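Local structure of putative aminooxidase (Propionibacterium acnes, 2BA9) at residues D264-K275 with W383-R394. The protein isomerises polyunsaturated fatty acids, producing conjugated linoleic acid, probably with its bound FAD, as a member of the flavin-containing amine oxidoreductase family. Sequence-based numbering, arbitrary orientation.
Sequences DADDDEREYFSK and WYEKVEGMQGRR
Tyr272 and Phe273 pack on Trp383, Lys386 and Val387 where two helices meet, and a salt-bridge network extends the contact from the N-cap end of 267-273 to the residues following 383-389. These helices run roughly antiparallel (147°, axes 10.9 Å apart) at the periphery of the flavoprotein fold, the second leading through a type II turn, Met390 to Arg393, toward strand 396-398 of the parallel sheet. Arg393 NH1 bridges two carboxylates at the edge of its guanidinium, reaching Asp266 OD2 at 3.0 Å from above the carboxylate plane and Asp268 OD2 on its anti side; NH2 adds a second bond to that same Asp268 oxygen. Lys386 NZ joins Asp268 only weakly. Asp266, the N-cap, forms a capping box: OD1 accepts from Glu269 N, and Glu269 OE1 from Asp266 N. A water links Asp266 OD2 to Arg394 NH1, while Arg394 NH2 pairs with Asp264 OD2 at 2.7 Å. Lys386, with CG anti to its backbone N (chi1 -180°), lays that carbon over the centre of the Tyr272 ring, 3.7 Å from its centroid. Tyr272 CD2 lies over the Trp383 face, 3.7 Å from CD1, the planes oblique at 55°. Trp383 NE1 donates to Tyr272 O at 2.9 Å. Deeper in, Phe273 offers its ring edge to Val387 CG1. The Asp268 carboxylate, shared by Lys386 and Arg393, probably offsets both charges, linking the N-terminal end of helix 267-273 to the turn after 383-389.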
ATOM      1  N   ASP A 264      15.217  -1.304  21.901  1.00 27.45           N
ATOM      2  CA  ASP A 264      16.610  -0.882  22.101  1.00 27.10           C
ATOM      3  C   ASP A 264      17.239  -0.584  20.738  1.00 26.87           C
ATOM      4  O   ASP A 264      18.273  -1.145  20.372  1.00 26.87           O
ATOM      5  CB  ASP A 264      17.410  -1.972  22.836  1.00 27.02           C
ATOM      6  CG  ASP A 264      17.388  -3.321  22.109  1.00 26.97           C
ATOM      7  OD1 ASP A 264      16.643  -3.467  21.125  1.00 27.43           O
ATOM      8  OD2 ASP A 264      18.100  -4.250  22.533  1.00 25.24           O
ATOM      9  N   ALA A 265      16.588   0.287  19.974  1.00 26.82           N
ATOM     10  CA  ALA A 265      17.042   0.630  18.628  1.00 26.47           C
ATOM     11  C   ALA A 265      18.492   1.111  18.660  1.00 26.39           C
ATOM     12  O   ALA A 265      18.877   1.904  19.530  1.00 26.44           O
ATOM     13  CB  ALA A 265      16.142   1.701  18.024  1.00 26.24           C
ATOM     14  N   ASP A 266      19.301   0.634  17.723  1.00 25.96           N
ATOM     15  CA  ASP A 266      20.674   1.089  17.660  1.00 25.94           C
ATOM     16  C   ASP A 266      20.809   2.398  16.865  1.00 26.56           C
ATOM     17  O   ASP A 266      19.821   2.941  16.348  1.00 26.20           O
ATOM     18  CB  ASP A 266      21.618  -0.024  17.180  1.00 25.94           C
ATOM     19  CG  ASP A 266      21.455  -0.385  15.722  1.00 24.41           C
ATOM     20  OD1 ASP A 266      20.963   0.426  14.919  1.00 23.27           O
ATOM     21  OD2 ASP A 266      21.872  -1.504  15.381  1.00 22.55           O
ATOM     22  N   ASP A 267      22.036   2.911  16.813  1.00 26.97           N
ATOM     23  CA  ASP A 267      22.332   4.213  16.202  1.00 27.30           C
ATOM     24  C   ASP A 267      21.804   4.312  14.774  1.00 27.45           C
ATOM     25  O   ASP A 267      21.297   5.361  14.358  1.00 27.48           O
ATOM     26  CB  ASP A 267      23.857   4.473  16.207  1.00 27.23           C
ATOM     27  CG  ASP A 267      24.378   4.930  17.554  1.00 28.12           C
ATOM     28  OD1 ASP A 267      23.586   5.487  18.335  1.00 28.90           O
ATOM     29  OD2 ASP A 267      25.598   4.759  17.836  1.00 30.95           O
ATOM     30  N   ASP A 268      21.922   3.209  14.035  1.00 27.63           N
ATOM     31  CA  ASP A 268      21.530   3.156  12.630  1.00 27.59           C
ATOM     32  C   ASP A 268      20.017   3.085  12.470  1.00 27.69           C
ATOM     33  O   ASP A 268      19.452   3.693  11.558  1.00 27.33           O
ATOM     34  CB  ASP A 268      22.184   1.955  11.943  1.00 27.60           C
ATOM     35  CG  ASP A 268      23.656   2.170  11.665  1.00 28.32           C
ATOM     36  OD1 ASP A 268      24.111   3.328  11.599  1.00 29.86           O
ATOM     37  OD2 ASP A 268      24.376   1.169  11.502  1.00 29.89           O
ATOM     38  N   GLU A 269      19.374   2.335  13.353  1.00 27.56           N
ATOM     39  CA  GLU A 269      17.937   2.224  13.338  1.00 27.78           C
ATOM     40  C   GLU A 269      17.319   3.593  13.602  1.00 27.91           C
ATOM     41  O   GLU A 269      16.526   4.065  12.790  1.00 28.06           O
ATOM     42  CB  GLU A 269      17.467   1.161  14.333  1.00 27.77           C
ATOM     43  CG  GLU A 269      17.799  -0.254  13.867  1.00 27.67           C
ATOM     44  CD  GLU A 269      17.382  -1.332  14.852  1.00 28.42           C
ATOM     45  OE1 GLU A 269      17.555  -1.126  16.078  1.00 27.34           O
ATOM     46  OE2 GLU A 269      16.897  -2.392  14.394  1.00 25.65           O
ATOM     47  N   ARG A 270      17.708   4.242  14.697  1.00 28.00           N
ATOM     48  CA  ARG A 270      17.257   5.619  14.969  1.00 28.52           C
ATOM     49  C   ARG A 270      17.508   6.536  13.775  1.00 27.98           C
ATOM     50  O   ARG A 270      16.580   7.135  13.244  1.00 27.71           O
ATOM     51  CB  ARG A 270      17.922   6.204  16.225  1.00 29.12           C
ATOM     52  CG  ARG A 270      17.093   6.040  17.484  1.00 31.32           C
ATOM     53  CD  ARG A 270      17.866   6.405  18.724  1.00 33.94           C
ATOM     54  NE  ARG A 270      18.850   5.376  19.065  1.00 36.43           N
ATOM     55  CZ  ARG A 270      20.178   5.521  19.054  1.00 38.01           C
ATOM     56  NH1 ARG A 270      20.758   6.676  18.716  1.00 39.40           N
ATOM     57  NH2 ARG A 270      20.937   4.486  19.396  1.00 37.93           N
ATOM     58  N   GLU A 271      18.760   6.620  13.348  1.00 27.76           N
ATOM     59  CA  GLU A 271      19.163   7.526  12.258  1.00 27.97           C
ATOM     60  C   GLU A 271      18.400   7.323  10.960  1.00 27.48           C
ATOM     61  O   GLU A 271      17.971   8.287  10.334  1.00 27.56           O
ATOM     62  CB  GLU A 271      20.659   7.387  11.950  1.00 28.02           C
ATOM     63  CG  GLU A 271      21.172   8.483  11.019  1.00 28.59           C
ATOM     64  CD  GLU A 271      22.585   8.248  10.551  1.00 30.46           C
ATOM     65  OE1 GLU A 271      23.248   7.330  11.090  1.00 31.30           O
ATOM     66  OE2 GLU A 271      23.024   8.980   9.630  1.00 31.40           O
ATOM     67  N   TYR A 272      18.256   6.067  10.549  1.00 27.38           N
ATOM     68  CA  TYR A 272      17.626   5.757   9.263  1.00 27.28           C
ATOM     69  C   TYR A 272      16.114   5.619   9.340  1.00 26.52           C
ATOM     70  O   TYR A 272      15.404   6.142   8.479  1.00 26.33           O
ATOM     71  CB  TYR A 272      18.302   4.542   8.604  1.00 27.83           C
ATOM     72  CG  TYR A 272      19.616   4.977   7.986  1.00 27.83           C
ATOM     73  CD1 TYR A 272      20.729   5.211   8.779  1.00 28.81           C
ATOM     74  CD2 TYR A 272      19.710   5.248   6.624  1.00 27.57           C
ATOM     75  CE1 TYR A 272      21.931   5.655   8.221  1.00 28.87           C
ATOM     76  CE2 TYR A 272      20.888   5.694   6.061  1.00 27.71           C
ATOM     77  CZ  TYR A 272      21.997   5.898   6.862  1.00 28.46           C
ATOM     78  OH  TYR A 272      23.172   6.345   6.309  1.00 28.84           O
ATOM     79  N   PHE A 273      15.603   4.974  10.381  1.00 25.85           N
ATOM     80  CA  PHE A 273      14.147   4.837  10.491  1.00 25.41           C
ATOM     81  C   PHE A 273      13.453   6.193  10.759  1.00 25.28           C
ATOM     82  O   PHE A 273      12.282   6.377  10.401  1.00 25.30           O
ATOM     83  CB  PHE A 273      13.757   3.775  11.523  1.00 24.94           C
ATOM     84  CG  PHE A 273      14.307   2.391  11.229  1.00 23.73           C
ATOM     85  CD1 PHE A 273      14.812   2.048   9.972  1.00 22.68           C
ATOM     86  CD2 PHE A 273      14.286   1.413  12.207  1.00 22.63           C
ATOM     87  CE1 PHE A 273      15.309   0.767   9.729  1.00 22.11           C
ATOM     88  CE2 PHE A 273      14.767   0.134  11.957  1.00 21.98           C
ATOM     89  CZ  PHE A 273      15.286  -0.186  10.723  1.00 21.09           C
ATOM     90  N   SER A 274      14.187   7.130  11.359  1.00 25.16           N
ATOM     91  CA  SER A 274      13.707   8.506  11.563  1.00 25.33           C
ATOM     92  C   SER A 274      13.492   9.269  10.271  1.00 25.53           C
ATOM     93  O   SER A 274      12.842  10.311  10.293  1.00 26.08           O
ATOM     94  CB  SER A 274      14.691   9.328  12.406  1.00 25.41           C
ATOM     95  OG  SER A 274      14.831   8.810  13.713  1.00 27.09           O
ATOM     96  N   LYS A 275      14.059   8.792   9.159  1.00 25.33           N
ATOM     97  CA  LYS A 275      13.893   9.454   7.863  1.00 25.09           C
ATOM     98  C   LYS A 275      12.622   9.035   7.118  1.00 24.84           C
ATOM     99  O   LYS A 275      12.276   9.639   6.089  1.00 23.96           O
ATOM    100  CB  LYS A 275      15.079   9.160   6.951  1.00 25.14           C
ATOM    101  CG  LYS A 275      16.430   9.629   7.462  1.00 25.19           C
ATOM    102  CD  LYS A 275      17.544   9.057   6.586  1.00 24.64           C
ATOM    103  CE  LYS A 275      18.917   9.291   7.160  1.00 23.22           C
ATOM    104  NZ  LYS A 275      19.279  10.715   7.168  1.00 23.06           N
ATOM    105  N   TRP A 383      19.717   5.073   1.265  1.00 26.20           N
ATOM    106  CA  TRP A 383      18.862   4.549   2.348  1.00 26.10           C
ATOM    107  C   TRP A 383      18.753   3.024   2.376  1.00 25.63           C
ATOM    108  O   TRP A 383      19.027   2.424   3.393  1.00 25.48           O
ATOM    109  CB  TRP A 383      17.450   5.163   2.302  1.00 26.10           C
ATOM    110  CG  TRP A 383      16.715   5.092   3.621  1.00 26.28           C
ATOM    111  CD1 TRP A 383      16.703   6.049   4.613  1.00 26.38           C
ATOM    112  CD2 TRP A 383      15.874   4.026   4.086  1.00 25.46           C
ATOM    113  NE1 TRP A 383      15.914   5.629   5.664  1.00 25.80           N
ATOM    114  CE2 TRP A 383      15.398   4.394   5.367  1.00 24.67           C
ATOM    115  CE3 TRP A 383      15.486   2.792   3.548  1.00 26.03           C
ATOM    116  CZ2 TRP A 383      14.566   3.575   6.110  1.00 25.64           C
ATOM    117  CZ3 TRP A 383      14.644   1.980   4.289  1.00 25.86           C
ATOM    118  CH2 TRP A 383      14.194   2.374   5.554  1.00 25.94           C
ATOM    119  N   TYR A 384      18.392   2.416   1.249  1.00 26.00           N
ATOM    120  CA  TYR A 384      18.118   0.963   1.173  1.00 25.96           C
ATOM    121  C   TYR A 384      19.388   0.096   1.090  1.00 26.50           C
ATOM    122  O   TYR A 384      19.359  -1.089   1.418  1.00 26.04           O
ATOM    123  CB  TYR A 384      17.182   0.648  -0.010  1.00 26.08           C
ATOM    124  CG  TYR A 384      15.765   1.124   0.174  1.00 25.40           C
ATOM    125  CD1 TYR A 384      14.820   0.320   0.800  1.00 25.31           C
ATOM    126  CD2 TYR A 384      15.361   2.378  -0.277  1.00 25.90           C
ATOM    127  CE1 TYR A 384      13.523   0.738   0.974  1.00 24.47           C
ATOM    128  CE2 TYR A 384      14.035   2.818  -0.097  1.00 25.29           C
ATOM    129  CZ  TYR A 384      13.125   1.986   0.532  1.00 25.43           C
ATOM    130  OH  TYR A 384      11.813   2.373   0.738  1.00 25.87           O
ATOM    131  N   GLU A 385      20.499   0.679   0.640  1.00 26.79           N
ATOM    132  CA  GLU A 385      21.780   0.000   0.719  1.00 27.02           C
ATOM    133  C   GLU A 385      22.105  -0.195   2.192  1.00 26.77           C
ATOM    134  O   GLU A 385      22.510  -1.275   2.612  1.00 26.39           O
ATOM    135  CB  GLU A 385      22.884   0.805   0.012  1.00 27.55           C
ATOM    136  CG  GLU A 385      22.740   0.823  -1.512  1.00 28.12           C
ATOM    137  CD  GLU A 385      23.948   1.406  -2.212  1.00 30.44           C
ATOM    138  OE1 GLU A 385      25.018   0.784  -2.130  1.00 30.70           O
ATOM    139  OE2 GLU A 385      23.825   2.471  -2.858  1.00 33.14           O
ATOM    140  N   LYS A 386      21.890   0.854   2.982  1.00 26.67           N
ATOM    141  CA  LYS A 386      22.086   0.767   4.422  1.00 26.58           C
ATOM    142  C   LYS A 386      21.108  -0.223   5.061  1.00 26.29           C
ATOM    143  O   LYS A 386      21.527  -1.184   5.699  1.00 26.05           O
ATOM    144  CB  LYS A 386      21.942   2.147   5.069  1.00 26.76           C
ATOM    145  CG  LYS A 386      22.136   2.142   6.578  1.00 27.48           C
ATOM    146  CD  LYS A 386      23.600   1.889   6.987  1.00 28.47           C
ATOM    147  CE  LYS A 386      23.901   2.449   8.380  1.00 28.59           C
ATOM    148  NZ  LYS A 386      25.363   2.609   8.691  1.00 27.99           N
ATOM    149  N   VAL A 387      19.808  -0.006   4.881  1.00 26.11           N
ATOM    150  CA  VAL A 387      18.823  -0.789   5.639  1.00 25.97           C
ATOM    151  C   VAL A 387      18.838  -2.276   5.245  1.00 26.57           C
ATOM    152  O   VAL A 387      18.735  -3.146   6.117  1.00 25.95           O
ATOM    153  CB  VAL A 387      17.424  -0.159   5.588  1.00 25.99           C
ATOM    154  CG1 VAL A 387      16.384  -1.063   6.275  1.00 25.43           C
ATOM    155  CG2 VAL A 387      17.466   1.208   6.253  1.00 25.00           C
ATOM    156  N   GLU A 388      19.028  -2.571   3.956  1.00 26.87           N
ATOM    157  CA  GLU A 388      19.156  -3.965   3.514  1.00 27.34           C
ATOM    158  C   GLU A 388      20.480  -4.585   3.958  1.00 27.57           C
ATOM    159  O   GLU A 388      20.545  -5.791   4.208  1.00 27.36           O
ATOM    160  CB  GLU A 388      18.993  -4.105   2.000  1.00 27.19           C
ATOM    161  CG  GLU A 388      17.586  -3.821   1.498  1.00 28.74           C
ATOM    162  CD  GLU A 388      16.600  -4.948   1.795  1.00 29.86           C
ATOM    163  OE1 GLU A 388      16.848  -5.752   2.721  1.00 30.40           O
ATOM    164  OE2 GLU A 388      15.577  -5.032   1.094  1.00 28.79           O
ATOM    165  N   GLY A 389      21.526  -3.762   4.034  1.00 27.59           N
ATOM    166  CA  GLY A 389      22.788  -4.174   4.614  1.00 28.01           C
ATOM    167  C   GLY A 389      22.654  -4.517   6.086  1.00 28.33           C
ATOM    168  O   GLY A 389      23.383  -5.362   6.595  1.00 28.88           O
ATOM    169  N   MET A 390      21.715  -3.873   6.770  1.00 28.79           N
ATOM    170  CA  MET A 390      21.438  -4.181   8.180  1.00 28.93           C
ATOM    171  C   MET A 390      20.670  -5.475   8.409  1.00 28.91           C
ATOM    172  O   MET A 390      20.458  -5.851   9.562  1.00 29.05           O
ATOM    173  CB  MET A 390      20.644  -3.049   8.820  1.00 28.99           C
ATOM    174  CG  MET A 390      21.398  -1.753   8.943  1.00 29.62           C
ATOM    175  SD  MET A 390      20.267  -0.528   9.581  1.00 31.25           S
ATOM    176  CE  MET A 390      20.983   0.981   9.017  1.00 33.99           C
ATOM    177  N   GLN A 391      20.221  -6.143   7.347  1.00 29.03           N
ATOM    178  CA  GLN A 391      19.369  -7.326   7.516  1.00 29.08           C
ATOM    179  C   GLN A 391      20.062  -8.366   8.384  1.00 29.15           C
ATOM    180  O   GLN A 391      21.276  -8.556   8.296  1.00 29.32           O
ATOM    181  CB  GLN A 391      18.957  -7.933   6.168  1.00 29.29           C
ATOM    182  CG  GLN A 391      17.975  -7.071   5.353  1.00 28.55           C
ATOM    183  CD  GLN A 391      16.537  -7.109   5.866  1.00 28.89           C
ATOM    184  OE1 GLN A 391      16.285  -7.367   7.049  1.00 28.79           O
ATOM    185  NE2 GLN A 391      15.587  -6.843   4.970  1.00 26.21           N
ATOM    186  N   GLY A 392      19.293  -8.995   9.266  1.00 29.09           N
ATOM    187  CA  GLY A 392      19.824 -10.047  10.129  1.00 29.14           C
ATOM    188  C   GLY A 392      20.625  -9.564  11.326  1.00 28.96           C
ATOM    189  O   GLY A 392      20.994 -10.373  12.187  1.00 28.73           O
ATOM    190  N   ARG A 393      20.885  -8.255  11.398  1.00 28.59           N
ATOM    191  CA  ARG A 393      21.620  -7.672  12.528  1.00 28.54           C
ATOM    192  C   ARG A 393      20.888  -7.890  13.838  1.00 28.53           C
ATOM    193  O   ARG A 393      19.742  -7.450  14.005  1.00 28.08           O
ATOM    194  CB  ARG A 393      21.854  -6.172  12.344  1.00 28.47           C
ATOM    195  CG  ARG A 393      22.677  -5.554  13.484  1.00 28.65           C
ATOM    196  CD  ARG A 393      22.770  -4.044  13.416  1.00 28.35           C
ATOM    197  NE  ARG A 393      23.462  -3.576  12.218  1.00 28.75           N
ATOM    198  CZ  ARG A 393      23.807  -2.312  11.985  1.00 29.32           C
ATOM    199  NH1 ARG A 393      23.552  -1.360  12.875  1.00 28.64           N
ATOM    200  NH2 ARG A 393      24.414  -1.999  10.850  1.00 30.52           N
ATOM    201  N   ARG A 394      21.582  -8.541  14.772  1.00 28.73           N
ATOM    202  CA  ARG A 394      21.008  -8.965  16.045  1.00 28.74           C
ATOM    203  C   ARG A 394      19.699  -9.693  15.822  1.00 28.28           C
ATOM    204  O   ARG A 394      18.697  -9.429  16.496  1.00 28.20           O
ATOM    205  CB  ARG A 394      20.844  -7.779  16.995  1.00 29.07           C
ATOM    206  CG  ARG A 394      22.174  -7.303  17.570  1.00 29.64           C
ATOM    207  CD  ARG A 394      22.105  -5.852  17.970  1.00 30.52           C
ATOM    208  NE  ARG A 394      21.458  -5.669  19.262  1.00 31.08           N
ATOM    209  CZ  ARG A 394      20.726  -4.611  19.606  1.00 31.38           C
ATOM    210  NH1 ARG A 394      20.496  -3.620  18.758  1.00 32.03           N
ATOM    211  NH2 ARG A 394      20.206  -4.545  20.818  1.00 31.87           N
TER
HETATM  212  O   HOH W   1      20.269  -3.630  16.066  1.00 27.82           O